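Local atomic coordinates of major allergen Alt a 1 (PDB entry 3V0R), a protein that probably binds host plant thaumatin-like proteins and inhibits their beta-glucanase activity, and is a secreted, dimeric major allergen of the fungus Alternaria alternata. Residues A[85-88]-A[92-95]; A[24-27]-A[31-34]; A[8-13]-A[121-126]; A[63-66]-A[72-75]. All blocks are in the same frame, centred on the assembly; numbering follows the deposited sequence.

Interaction 1. Residues A[85-88]-A[92-95]; sequences KQKV and ITYV. With 8AC (8-aminooctanoic acid), chain L; 0FU (2,5,6-triaminopyrimidin-4-ol), chain J; 8AC (8-aminooctanoic acid), chain B.
Tyr94 and Gln86 leave their strands on the same face and run out next to each other. Tyr94 CB lies 4.0 Å from Gln86 O, the same oxygen that accepts the bond from Tyr94 N. Farther out, the ring edge meets the amide: Gln86 OE1 lies in the ring plane, 3.3 Å from Tyr94 CD2, with the amide plane turned 70° away. CE2 is met by Val88 CG2 at 3.6 Å, oblique to the ring, while acid oxygen OAB of 8-aminooctanoic acid lies at the ring edge. At the tip, Tyr94 OH is modelled only 2.5 Å from NAB of triaminopyrimidinol; a bond from that amino group is likely, but its length is doubtful. All this rides on a beta hairpin of the Alt a 1 barrel, strands 81-87 and 93-106, where Gln86 and Tyr94 form a hydrogen-bonded antiparallel pair. One step closer to the turn, Val88 N donates to Ile92 O at 2.9 Å with a bent N-H...O angle of 132°. The extended chain of Gln86, CG anti to the backbone N (chi1 -172°), carries its amide to the acid. NE2 donates to OAC at 3.0 Å, while OE1 is 2.6 Å from OAB, close enough that the acid probably keeps a proton and donates it. On the opposite face of the sheet, Thr93 touches CG of Lys85 with its methyl and CG of Lys87 with OG1.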
loop_
_atom_site.group_PDB
_atom_site.type_symbol
_atom_site.label_atom_id
_atom_site.label_comp_id
_atom_site.label_asym_id
_atom_site.label_seq_id
_atom_site.Cartn_x
_atom_site.Cartn_y
_atom_site.Cartn_z
ATOM N N LYS A 85 -20.634 -3.703 -2.252
ATOM C CA LYS A 85 -21.392 -2.547 -2.532
ATOM C C LYS A 85 -20.579 -1.542 -3.306
ATOM O O LYS A 85 -19.422 -1.284 -2.969
ATOM C CB LYS A 85 -21.839 -1.930 -1.232
ATOM C CG LYS A 85 -22.574 -0.641 -1.392
ATOM C CD LYS A 85 -23.036 -0.042 -0.074
ATOM C CE LYS A 85 -21.879 0.492 0.744
ATOM N NZ LYS A 85 -22.348 1.236 1.967
ATOM N N GLN A 86 -21.179 -0.968 -4.334
ATOM C CA GLN A 86 -20.548 0.044 -5.179
ATOM C C GLN A 86 -21.552 1.223 -5.336
ATOM O O GLN A 86 -22.618 1.075 -5.965
ATOM C CB GLN A 86 -20.292 -0.586 -6.585
ATOM C CG GLN A 86 -19.442 0.294 -7.535
ATOM C CD GLN A 86 -19.402 -0.163 -8.966
ATOM O OE1 GLN A 86 -20.044 -1.147 -9.374
ATOM N NE2 GLN A 86 -18.681 0.588 -9.785
ATOM N N LYS A 87 -21.211 2.366 -4.793
ATOM C CA LYS A 87 -22.041 3.525 -4.977
ATOM C C LYS A 87 -21.565 4.348 -6.194
ATOM O O LYS A 87 -20.567 5.120 -6.108
ATOM C CB LYS A 87 -21.994 4.382 -3.717
ATOM C CG LYS A 87 -22.897 5.596 -3.804
ATOM C CD LYS A 87 -23.039 6.317 -2.470
ATOM C CE LYS A 87 -24.053 7.443 -2.572
ATOM N NZ LYS A 87 -24.274 8.064 -1.232
ATOM N N VAL A 88 -22.298 4.212 -7.288
ATOM C CA VAL A 88 -21.940 4.783 -8.592
ATOM C C VAL A 88 -22.304 6.276 -8.684
ATOM O O VAL A 88 -21.647 7.050 -9.354
ATOM C CB VAL A 88 -22.699 3.976 -9.703
ATOM C CG1 VAL A 88 -22.527 4.601 -11.088
ATOM C CG2 VAL A 88 -22.165 2.553 -9.700
ATOM N N ILE A 92 -27.580 5.846 -7.443
ATOM C CA ILE A 92 -27.381 4.478 -7.892
ATOM C C ILE A 92 -26.330 3.813 -7.044
ATOM O O ILE A 92 -25.195 4.284 -6.983
ATOM C CB ILE A 92 -26.898 4.430 -9.355
ATOM C CG1 ILE A 92 -27.938 5.082 -10.293
ATOM C CG2 ILE A 92 -26.644 2.999 -9.802
ATOM C CD1 ILE A 92 -27.411 5.249 -11.741
ATOM N N THR A 93 -26.717 2.711 -6.414
ATOM C CA THR A 93 -25.831 1.856 -5.680
ATOM C C THR A 93 -26.082 0.443 -6.138
ATOM O O THR A 93 -27.245 0.034 -6.265
ATOM C CB THR A 93 -26.113 1.958 -4.153
ATOM O OG1 THR A 93 -25.718 3.260 -3.679
ATOM C CG2 THR A 93 -25.322 0.924 -3.364
ATOM N N TYR A 94 -25.017 -0.319 -6.391
ATOM C CA TYR A 94 -25.132 -1.743 -6.709
ATOM C C TYR A 94 -24.726 -2.538 -5.524
ATOM O O TYR A 94 -23.860 -2.109 -4.769
ATOM C CB TYR A 94 -24.203 -2.135 -7.845
ATOM C CG TYR A 94 -24.384 -1.430 -9.145
ATOM C CD1 TYR A 94 -25.632 -1.097 -9.595
ATOM C CD2 TYR A 94 -23.300 -1.152 -9.964
ATOM C CE1 TYR A 94 -25.796 -0.401 -10.800
ATOM C CE2 TYR A 94 -23.463 -0.472 -11.199
ATOM C CZ TYR A 94 -24.706 -0.129 -11.591
ATOM O OH TYR A 94 -24.909 0.517 -12.795
ATOM N N VAL A 95 -25.356 -3.695 -5.319
ATOM C CA VAL A 95 -24.940 -4.683 -4.357
ATOM C C VAL A 95 -24.832 -6.015 -5.021
ATOM O O VAL A 95 -25.335 -6.195 -6.141
ATOM C CB VAL A 95 -25.819 -4.789 -3.097
ATOM C CG1 VAL A 95 -25.832 -3.493 -2.318
ATOM C CG2 VAL A 95 -27.255 -5.195 -3.466
HETATM N NAA 8AC L . -22.439 0.009 -21.683
HETATM O OAB 8AC L . -20.347 -1.929 -11.882
HETATM O OAC 8AC L . -18.453 -1.034 -12.322
HETATM C CAD 8AC L . -21.534 0.094 -20.529
HETATM C CAE 8AC L . -21.666 -1.176 -19.716
HETATM C CAF 8AC L . -20.415 -1.473 -18.913
HETATM C CAG 8AC L . -20.694 -1.073 -17.457
HETATM C CAH 8AC L . -19.981 -1.954 -16.496
HETATM C CAI 8AC L . -20.026 -1.305 -15.082
HETATM C CAJ 8AC L . -19.614 -2.320 -14.040
HETATM C CAK 8AC L . -19.445 -1.678 -12.648
HETATM C C4 0FU J . -20.634 2.574 -16.446
HETATM N N3 0FU J . -21.574 2.703 -17.419
HETATM C C2 0FU J . -22.897 2.487 -17.182
HETATM N NAA 0FU J . -23.773 2.633 -18.187
HETATM N N1 0FU J . -23.345 2.134 -15.957
HETATM C C6 0FU J . -22.444 1.988 -14.943
HETATM N NAB 0FU J . -22.863 1.644 -13.747
HETATM C C5 0FU J . -21.053 2.204 -15.156
HETATM N NAC 0FU J . -20.122 2.076 -14.175
HETATM O O4 0FU J . -19.287 2.777 -16.660
HETATM N NAA 8AC B . -26.587 5.585 -15.351
HETATM O OAB 8AC B . -16.407 6.122 -15.882
HETATM O OAC 8AC B . -16.458 5.017 -14.050
HETATM C CAD 8AC B . -25.259 5.245 -14.819
HETATM C CAE 8AC B . -24.336 6.424 -15.034
HETATM C CAF 8AC B . -23.198 6.449 -14.033
HETATM C CAG 8AC B . -21.940 5.937 -14.749
HETATM C CAH 8AC B . -20.709 6.596 -14.242
HETATM C CAI 8AC B . -19.465 5.811 -14.750
HETATM C CAJ 8AC B . -18.217 6.636 -14.537
HETATM C CAK 8AC B . -16.937 5.829 -14.835
#

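Interaction 2. Residues A[24-27]-A[31-34]; sequences RKPE and YNSL. With 0FU (2,5,6-triaminopyrimidin-4-ol), chain M; SO4 (sulfate ion), chain C.
Lys25 CE lies over one face of the Tyr31 ring, a CH-pi contact 3.9 Å from CE to the ring centroid, while Leu34 CD1 sits over the centre of the other face, so the phenol is clasped between a lysine chain and a leucine methyl. Arg24 O comes to the edge of the same ring. The guanidinium of Arg24 is dressed differently: Asn32 ND2 stands over one of its faces, the amide plane of Asn32 turned 76° from the guanidinium plane, and a sulfate oxygen lies at its edge. This is the end of a beta hairpin, where strands 15-25 and 33-40 meet at their turn. Two backbone bonds close it, Arg24 N to Ser33 O and Asn32 N to Arg24 O, both 2.9 Å, and the CA of Tyr31 adds a C-H...O contact to Arg24 O. Asn32 takes the crowded position, CG between its backbone N and carbonyl carbon (chi1 70°), which swings the amide across to the other strand. There OD1 lies along the aliphatic part of Arg24, 3.6 Å from CB, and ND2 rests 3.5 Å from Pro26 CG, the proline ring and the amide lying alongside with opposite directions. The charge of Arg24 is met mainly by a salt bridge from NE to Asp113; its bond from NH1 to the sulfate is weak. On the far strand, Ser33 belongs to a pocket for triaminopyrimidinol, with Ser33 OG 3.3 Å from the ligand's amino nitrogen NAA.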
loop_
_atom_site.group_PDB
_atom_site.type_symbol
_atom_site.label_atom_id
_atom_site.label_comp_id
_atom_site.label_asym_id
_atom_site.label_seq_id
_atom_site.Cartn_x
_atom_site.Cartn_y
_atom_site.Cartn_z
ATOM N N ARG A 24 -7.469 -15.787 7.880
ATOM C CA ARG A 24 -6.786 -16.361 9.003
ATOM C C ARG A 24 -7.666 -16.188 10.242
ATOM O O ARG A 24 -8.159 -15.107 10.492
ATOM C CB ARG A 24 -5.420 -15.706 9.219
ATOM C CG ARG A 24 -4.738 -16.281 10.462
ATOM C CD ARG A 24 -3.389 -15.675 10.695
ATOM N NE ARG A 24 -2.880 -16.103 11.985
ATOM C CZ ARG A 24 -2.189 -15.352 12.800
ATOM N NH1 ARG A 24 -1.798 -15.828 13.979
ATOM N NH2 ARG A 24 -1.775 -14.153 12.427
ATOM N N LYS A 25 -7.838 -17.265 10.972
ATOM C CA LYS A 25 -8.527 -17.279 12.266
ATOM C C LYS A 25 -7.493 -17.644 13.325
ATOM O O LYS A 25 -7.155 -18.818 13.475
ATOM C CB LYS A 25 -9.622 -18.366 12.247
ATOM C CG LYS A 25 -10.714 -18.135 11.202
ATOM C CD LYS A 25 -11.687 -19.325 11.216
ATOM C CE LYS A 25 -12.880 -19.074 10.295
ATOM N NZ LYS A 25 -13.667 -20.382 10.109
ATOM N N PRO A 26 -6.949 -16.658 14.033
ATOM C CA PRO A 26 -5.808 -16.855 14.945
ATOM C C PRO A 26 -6.142 -17.712 16.134
ATOM O O PRO A 26 -5.244 -18.384 16.707
ATOM C CB PRO A 26 -5.455 -15.422 15.383
ATOM C CG PRO A 26 -6.657 -14.601 15.083
ATOM C CD PRO A 26 -7.351 -15.245 13.944
ATOM N N GLU A 27 -7.420 -17.698 16.496
ATOM C CA GLU A 27 -7.902 -18.520 17.572
ATOM C C GLU A 27 -9.008 -19.460 17.144
ATOM O O GLU A 27 -9.726 -19.993 17.978
ATOM C CB GLU A 27 -8.377 -17.617 18.725
ATOM C CG GLU A 27 -7.265 -16.725 19.260
ATOM C CD GLU A 27 -6.096 -17.524 19.864
ATOM O OE1 GLU A 27 -6.293 -18.686 20.277
ATOM O OE2 GLU A 27 -4.963 -16.996 19.965
ATOM N N TYR A 31 -12.007 -14.010 12.170
ATOM C CA TYR A 31 -10.909 -13.717 11.265
ATOM C C TYR A 31 -10.124 -12.489 11.787
ATOM O O TYR A 31 -10.740 -11.565 12.313
ATOM C CB TYR A 31 -11.433 -13.351 9.860
ATOM C CG TYR A 31 -12.012 -14.554 9.112
ATOM C CD1 TYR A 31 -11.177 -15.502 8.548
ATOM C CD2 TYR A 31 -13.370 -14.711 8.956
ATOM C CE1 TYR A 31 -11.684 -16.612 7.874
ATOM C CE2 TYR A 31 -13.897 -15.783 8.215
ATOM C CZ TYR A 31 -13.052 -16.737 7.692
ATOM O OH TYR A 31 -13.558 -17.805 6.974
ATOM N N ASN A 32 -8.803 -12.482 11.577
ATOM C CA ASN A 32 -8.042 -11.259 11.742
ATOM C C ASN A 32 -7.531 -10.751 10.412
ATOM O O ASN A 32 -6.967 -9.662 10.346
ATOM C CB ASN A 32 -6.911 -11.350 12.793
ATOM C CG ASN A 32 -5.762 -12.237 12.369
ATOM O OD1 ASN A 32 -5.761 -12.822 11.272
ATOM N ND2 ASN A 32 -4.770 -12.360 13.256
ATOM N N SER A 33 -7.705 -11.566 9.370
ATOM C CA SER A 33 -7.257 -11.235 8.035
ATOM C C SER A 33 -8.194 -11.929 7.049
ATOM O O SER A 33 -8.421 -13.099 7.183
ATOM C CB SER A 33 -5.799 -11.684 7.835
ATOM O OG SER A 33 -5.338 -11.305 6.538
ATOM N N LEU A 34 -8.686 -11.200 6.046
ATOM C CA LEU A 34 -9.582 -11.745 5.050
ATOM C C LEU A 34 -9.336 -11.047 3.729
ATOM O O LEU A 34 -9.150 -9.820 3.702
ATOM C CB LEU A 34 -11.032 -11.472 5.528
ATOM C CG LEU A 34 -12.244 -12.304 5.263
ATOM C CD1 LEU A 34 -12.126 -13.730 5.669
ATOM C CD2 LEU A 34 -13.372 -11.700 6.116
HETATM C C4 0FU M . -4.400 -9.488 0.682
HETATM N N3 0FU M . -4.786 -9.917 1.888
HETATM C C2 0FU M . -5.518 -11.046 2.000
HETATM N NAA 0FU M . -5.868 -11.419 3.249
HETATM N N1 0FU M . -5.872 -11.788 0.909
HETATM C C6 0FU M . -5.509 -11.387 -0.318
HETATM N NAB 0FU M . -5.862 -12.078 -1.410
HETATM C C5 0FU M . -4.748 -10.215 -0.433
HETATM N NAC 0FU M . -4.341 -9.723 -1.603
HETATM O O4 0FU M . -3.652 -8.373 0.484
HETATM S S SO4 C . 1.273 -13.556 16.077
HETATM O O1 SO4 C . 2.409 -13.787 15.118
HETATM O O2 SO4 C . 1.157 -14.762 16.948
HETATM O O3 SO4 C . 1.574 -12.339 16.895
HETATM O O4 SO4 C . -0.058 -13.367 15.427
#

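Interaction 3. Residues A[8-13]-A[121-126]. With 8AC (8-aminooctanoic acid), chain L; SO4 (sulfate ion), chain E.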
loop_
_atom_site.group_PDB
_atom_site.type_symbol
_atom_site.label_atom_id
_atom_site.label_comp_id
_atom_site.label_asym_id
_atom_site.label_seq_id
_atom_site.Cartn_x
_atom_site.Cartn_y
_atom_site.Cartn_z
ATOM N N VAL A 8 -24.831 -21.108 -13.260
ATOM C CA VAL A 8 -24.113 -19.909 -12.895
ATOM C C VAL A 8 -23.750 -19.127 -14.171
ATOM O O VAL A 8 -23.373 -19.720 -15.176
ATOM C CB VAL A 8 -22.853 -20.290 -12.057
ATOM C CG1 VAL A 8 -21.921 -21.187 -12.845
ATOM C CG2 VAL A 8 -22.115 -19.058 -11.606
ATOM N N THR A 9 -23.889 -17.804 -14.119
ATOM C CA THR A 9 -23.520 -16.918 -15.238
ATOM C C THR A 9 -22.063 -16.475 -14.993
ATOM O O THR A 9 -21.736 -16.004 -13.896
ATOM C CB THR A 9 -24.471 -15.711 -15.276
ATOM O OG1 THR A 9 -25.779 -16.197 -15.622
ATOM C CG2 THR A 9 -24.035 -14.698 -16.285
ATOM N N THR A 10 -21.198 -16.714 -15.957
ATOM C CA THR A 10 -19.779 -16.432 -15.745
ATOM C C THR A 10 -19.246 -15.255 -16.570
ATOM O O THR A 10 -18.043 -14.923 -16.502
ATOM C CB THR A 10 -18.930 -17.684 -16.032
ATOM O OG1 THR A 10 -19.109 -18.070 -17.395
ATOM C CG2 THR A 10 -19.390 -18.875 -15.144
ATOM N N GLU A 11 -20.128 -14.592 -17.303
ATOM C CA GLU A 11 -19.704 -13.433 -18.053
ATOM C C GLU A 11 -20.792 -12.417 -18.147
ATOM O O GLU A 11 -21.951 -12.774 -18.334
ATOM C CB GLU A 11 -19.272 -13.857 -19.475
ATOM C CG GLU A 11 -18.602 -12.737 -20.247
ATOM C CD GLU A 11 -19.565 -11.679 -20.838
ATOM O OE1 GLU A 11 -20.719 -12.047 -21.200
ATOM O OE2 GLU A 11 -19.164 -10.470 -20.966
ATOM N N GLY A 12 -20.411 -11.157 -18.053
ATOM C CA GLY A 12 -21.359 -10.091 -18.245
ATOM C C GLY A 12 -20.756 -8.759 -17.830
ATOM O O GLY A 12 -19.818 -8.710 -17.067
ATOM N N ASP A 13 -21.342 -7.675 -18.266
ATOM C CA ASP A 13 -20.835 -6.359 -17.866
ATOM C C ASP A 13 -20.964 -6.136 -16.370
ATOM O O ASP A 13 -20.244 -5.316 -15.821
ATOM C CB ASP A 13 -21.585 -5.250 -18.570
ATOM C CG ASP A 13 -21.158 -5.045 -20.020
ATOM O OD1 ASP A 13 -20.061 -5.379 -20.421
ATOM O OD2 ASP A 13 -22.000 -4.531 -20.795
ATOM N N ASP A 121 -13.856 -20.838 -7.493
ATOM C CA ASP A 121 -14.198 -19.466 -7.827
ATOM C C ASP A 121 -15.704 -19.271 -7.616
ATOM O O ASP A 121 -16.429 -20.252 -7.551
ATOM C CB ASP A 121 -13.897 -19.202 -9.289
ATOM C CG ASP A 121 -12.411 -19.131 -9.599
ATOM O OD1 ASP A 121 -11.560 -19.161 -8.749
ATOM O OD2 ASP A 121 -12.103 -19.012 -10.794
ATOM N N ALA A 122 -16.150 -18.022 -7.500
ATOM C CA ALA A 122 -17.565 -17.661 -7.412
ATOM C C ALA A 122 -17.781 -16.485 -8.356
ATOM O O ALA A 122 -16.865 -15.745 -8.631
ATOM C CB ALA A 122 -17.955 -17.232 -5.969
ATOM N N TYR A 123 -19.005 -16.317 -8.832
ATOM C CA TYR A 123 -19.359 -15.240 -9.719
ATOM C C TYR A 123 -20.414 -14.387 -9.071
ATOM O O TYR A 123 -21.390 -14.918 -8.483
ATOM C CB TYR A 123 -19.802 -15.825 -11.014
ATOM C CG TYR A 123 -18.662 -16.399 -11.785
ATOM C CD1 TYR A 123 -18.211 -17.698 -11.551
ATOM C CD2 TYR A 123 -17.957 -15.619 -12.714
ATOM C CE1 TYR A 123 -17.055 -18.174 -12.214
ATOM C CE2 TYR A 123 -16.877 -16.108 -13.414
ATOM C CZ TYR A 123 -16.433 -17.371 -13.168
ATOM O OH TYR A 123 -15.365 -17.804 -13.854
ATOM N N ILE A 124 -20.266 -13.080 -9.098
ATOM C CA ILE A 124 -21.256 -12.227 -8.440
ATOM C C ILE A 124 -21.948 -11.413 -9.560
ATOM O O ILE A 124 -21.297 -11.044 -10.573
ATOM C CB ILE A 124 -20.612 -11.256 -7.390
ATOM C CG1 ILE A 124 -19.467 -10.377 -7.896
ATOM C CG2 ILE A 124 -20.144 -11.995 -6.146
ATOM C CD1 ILE A 124 -19.895 -8.981 -8.424
ATOM N N THR A 125 -23.197 -11.047 -9.336
ATOM C CA THR A 125 -23.945 -10.140 -10.226
ATOM C C THR A 125 -24.290 -8.868 -9.456
ATOM O O THR A 125 -24.932 -8.867 -8.380
ATOM C CB THR A 125 -25.230 -10.813 -10.833
ATOM O OG1 THR A 125 -24.888 -11.988 -11.554
ATOM C CG2 THR A 125 -26.010 -9.803 -11.814
ATOM N N LEU A 126 -23.858 -7.729 -9.987
ATOM C CA LEU A 126 -24.176 -6.442 -9.413
ATOM C C LEU A 126 -25.558 -5.971 -9.849
ATOM O O LEU A 126 -25.839 -5.850 -11.036
ATOM C CB LEU A 126 -23.083 -5.421 -9.775
ATOM C CG LEU A 126 -21.690 -5.676 -9.232
ATOM C CD1 LEU A 126 -20.686 -4.984 -10.140
ATOM C CD2 LEU A 126 -21.608 -5.115 -7.815
HETATM N NAA 8AC L . -22.439 0.009 -21.683
HETATM O OAB 8AC L . -20.347 -1.929 -11.882
HETATM O OAC 8AC L . -18.453 -1.034 -12.322
HETATM C CAD 8AC L . -21.534 0.094 -20.529
HETATM C CAE 8AC L . -21.666 -1.176 -19.716
HETATM C CAF 8AC L . -20.415 -1.473 -18.913
HETATM C CAG 8AC L . -20.694 -1.073 -17.457
HETATM C CAH 8AC L . -19.981 -1.954 -16.496
HETATM C CAI 8AC L . -20.026 -1.305 -15.082
HETATM C CAJ 8AC L . -19.614 -2.320 -14.040
HETATM C CAK 8AC L . -19.445 -1.678 -12.648
HETATM S S SO4 E . -22.251 -17.698 -18.894
HETATM O O1 SO4 E . -22.642 -16.420 -18.296
HETATM O O2 SO4 E . -23.377 -18.568 -19.335
HETATM O O3 SO4 E . -21.437 -17.266 -20.073
HETATM O O4 SO4 E . -21.468 -18.598 -18.018
#
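Tyr123 makes the whole of this contact from the side of strand 114-128: three successive residues of the N-terminal loop, more than a hundred positions away in sequence, settle on its side chain by packing alone. Thr10 contributes most. Its methyl CG2 lies over the centre of the ring, a CH-pi contact 3.8 Å from the centroid and only 12° off the ring normal, and Thr10 CB is 3.7 Å from Tyr123 CE2. Val8 crosses the tyrosine at about a right angle and brings CG2 to 4.0 Å from Tyr123 CB, while the carbonyl O of Thr9 comes to 3.5 Å from the same CB. The torsion of Thr10 divides its two branches: OG1 stands between the backbone N and the carbonyl carbon (chi1 61°), turned to a sulfate ion, which leaves CG2 to cover the ring. To that sulfate, probably from the crystallisation liquor, Thr10 N donates at 2.8 Å from O1 and Glu11 N more distantly; the hydroxyl is modelled so close to O4 that its bond length is doubtful. The contact is a surface one, resting an irregular loop on one side chain of a barrel strand. Farther along, the same two segments help to form the 8-aminooctanoic acid site, through Asp13 and through Leu126, whose CD1 packs near the acid end of the ligand.

Interaction 4. Residues A[63-66]-A[72-75]; sequences YSCG and DFSF
Tyr63 and Phe73 form a hydrogen-bonded antiparallel pair, Tyr63 N to Phe73 O at 2.8 Å and Phe73 N to Tyr63 O at 2.9 Å, both nearly straight; Ser64 and Asp72 follow as a non-hydrogen-bonded pair. Phe73 carries most of the side-chain contact. Its CG is held between the backbone N and the carbonyl carbon (chi1 81°), which brings the ring back over the short partner strand instead of along its own. CE1 then meets Tyr63 CB at 3.7 Å, CD1 comes near Tyr63 O, and Ser64 O lies at the ring edge, close to its plane. Cys65 SG approaches the same ring obliquely, 4.0 Å from Phe73 CD1, in a sulfur-aromatic contact. The phenol of Tyr63 leads away from Phe73, and its OH is bonded to Glu58 N. On the other pair the side chains diverge, yet Asp72 curls back so that OD1 comes 3.5 Å from Ser64 CA. A water 2.7 Å from Asp72 OD1 and 3.0 Å from Ser64 OG lies between them and can donate to either, though its protons may be shared with other acceptors. The pairing is a beta hairpin in which strand 63-64 is one of the two outermost strands of the chain's sheet. The disulfide from Cys65, just past the strand, to Cys50 ties this end of the hairpin to strand 47-53, the other outermost strand, while Phe73 packs edge-to-face on Phe36 of strand 33-40 and against Leu82 and Leu84 of strand 81-87.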
loop_
_atom_site.group_PDB
_atom_site.type_symbol
_atom_site.label_atom_id
_atom_site.label_comp_id
_atom_site.label_asym_id
_atom_site.label_seq_id
_atom_site.Cartn_x
_atom_site.Cartn_y
_atom_site.Cartn_z
ATOM N N TYR A 63 -16.247 -2.966 5.203
ATOM C CA TYR A 63 -14.841 -2.647 5.171
ATOM C C TYR A 63 -14.547 -2.164 3.764
ATOM O O TYR A 63 -15.087 -2.669 2.804
ATOM C CB TYR A 63 -13.987 -3.890 5.475
ATOM C CG TYR A 63 -14.098 -4.371 6.893
ATOM C CD1 TYR A 63 -13.326 -3.769 7.882
ATOM C CD2 TYR A 63 -14.925 -5.424 7.253
ATOM C CE1 TYR A 63 -13.408 -4.182 9.219
ATOM C CE2 TYR A 63 -15.023 -5.824 8.607
ATOM C CZ TYR A 63 -14.248 -5.200 9.553
ATOM O OH TYR A 63 -14.321 -5.598 10.868
ATOM N N SER A 64 -13.630 -1.208 3.654
ATOM C CA SER A 64 -13.142 -0.798 2.371
ATOM C C SER A 64 -12.397 -1.941 1.752
ATOM O O SER A 64 -11.711 -2.667 2.451
ATOM C CB SER A 64 -12.212 0.409 2.575
ATOM O OG SER A 64 -11.740 0.788 1.300
ATOM N N CYS A 65 -12.454 -2.103 0.438
ATOM C CA CYS A 65 -11.619 -3.109 -0.209
ATOM C C CYS A 65 -10.124 -2.815 -0.139
ATOM O O CYS A 65 -9.319 -3.717 -0.233
ATOM C CB CYS A 65 -12.036 -3.325 -1.671
ATOM S SG CYS A 65 -13.447 -4.436 -1.851
ATOM N N GLY A 66 -9.766 -1.543 -0.021
ATOM C CA GLY A 66 -8.368 -1.096 0.085
ATOM C C GLY A 66 -8.373 0.421 0.422
ATOM O O GLY A 66 -9.436 0.995 0.702
ATOM N N ASP A 72 -16.826 -1.391 -1.278
ATOM C CA ASP A 72 -16.914 -1.881 0.112
ATOM C C ASP A 72 -17.362 -3.288 0.088
ATOM O O ASP A 72 -18.046 -3.704 -0.837
ATOM C CB ASP A 72 -17.878 -1.070 0.946
ATOM C CG ASP A 72 -17.353 0.377 1.223
ATOM O OD1 ASP A 72 -16.146 0.633 1.156
ATOM O OD2 ASP A 72 -18.187 1.237 1.535
ATOM N N PHE A 73 -16.975 -4.041 1.122
ATOM C CA PHE A 73 -17.465 -5.393 1.316
ATOM C C PHE A 73 -17.825 -5.678 2.767
ATOM O O PHE A 73 -17.370 -5.007 3.678
ATOM C CB PHE A 73 -16.475 -6.420 0.796
ATOM C CG PHE A 73 -15.329 -6.713 1.749
ATOM C CD1 PHE A 73 -14.271 -5.889 1.834
ATOM C CD2 PHE A 73 -15.335 -7.873 2.539
ATOM C CE1 PHE A 73 -13.168 -6.167 2.650
ATOM C CE2 PHE A 73 -14.249 -8.165 3.381
ATOM C CZ PHE A 73 -13.162 -7.303 3.440
ATOM N N SER A 74 -18.659 -6.709 2.950
ATOM C CA SER A 74 -18.997 -7.238 4.227
ATOM C C SER A 74 -18.998 -8.762 4.144
ATOM O O SER A 74 -19.150 -9.300 3.058
ATOM C CB SER A 74 -20.404 -6.718 4.591
ATOM O OG SER A 74 -20.767 -7.053 5.914
ATOM N N PHE A 75 -18.802 -9.455 5.252
ATOM C CA PHE A 75 -18.718 -10.915 5.252
ATOM C C PHE A 75 -19.575 -11.439 6.359
ATOM O O PHE A 75 -19.595 -10.867 7.473
ATOM C CB PHE A 75 -17.244 -11.358 5.410
ATOM C CG PHE A 75 -16.931 -12.726 4.879
ATOM C CD1 PHE A 75 -16.987 -12.983 3.514
ATOM C CD2 PHE A 75 -16.553 -13.726 5.710
ATOM C CE1 PHE A 75 -16.734 -14.268 3.024
ATOM C CE2 PHE A 75 -16.287 -15.018 5.238
ATOM C CZ PHE A 75 -16.394 -15.284 3.888
HETATM O O HOH W 1 -14.141 1.996 0.068
#

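In the fold
Three of the contacts are hairpins of one antiparallel barrel sheet; interaction 3 is a loop resting on a strand with no backbone pairing. Interactions 1 and 4 are partly buried, 2 and 3 lie at the surface. Strands 72-76 and 81-87 are neighbours, so interaction 4 meets interaction 1, Lys85 N probably bonding Asp72 O at 2.9 Å. Interactions 1 and 3 share one 8-aminooctanoic acid and touch where Leu126 packs on Tyr94 and Gln86. Interaction 2 reaches interaction 4 through Phe75, which packs on Tyr31 and Leu34. Amide and phenol meet ligands in 1, lysine and leucine sandwich a tyrosine beside an arginine charge in 2, a methyl covers a ring in 3, and buried phenylalanine meets cysteine in 4.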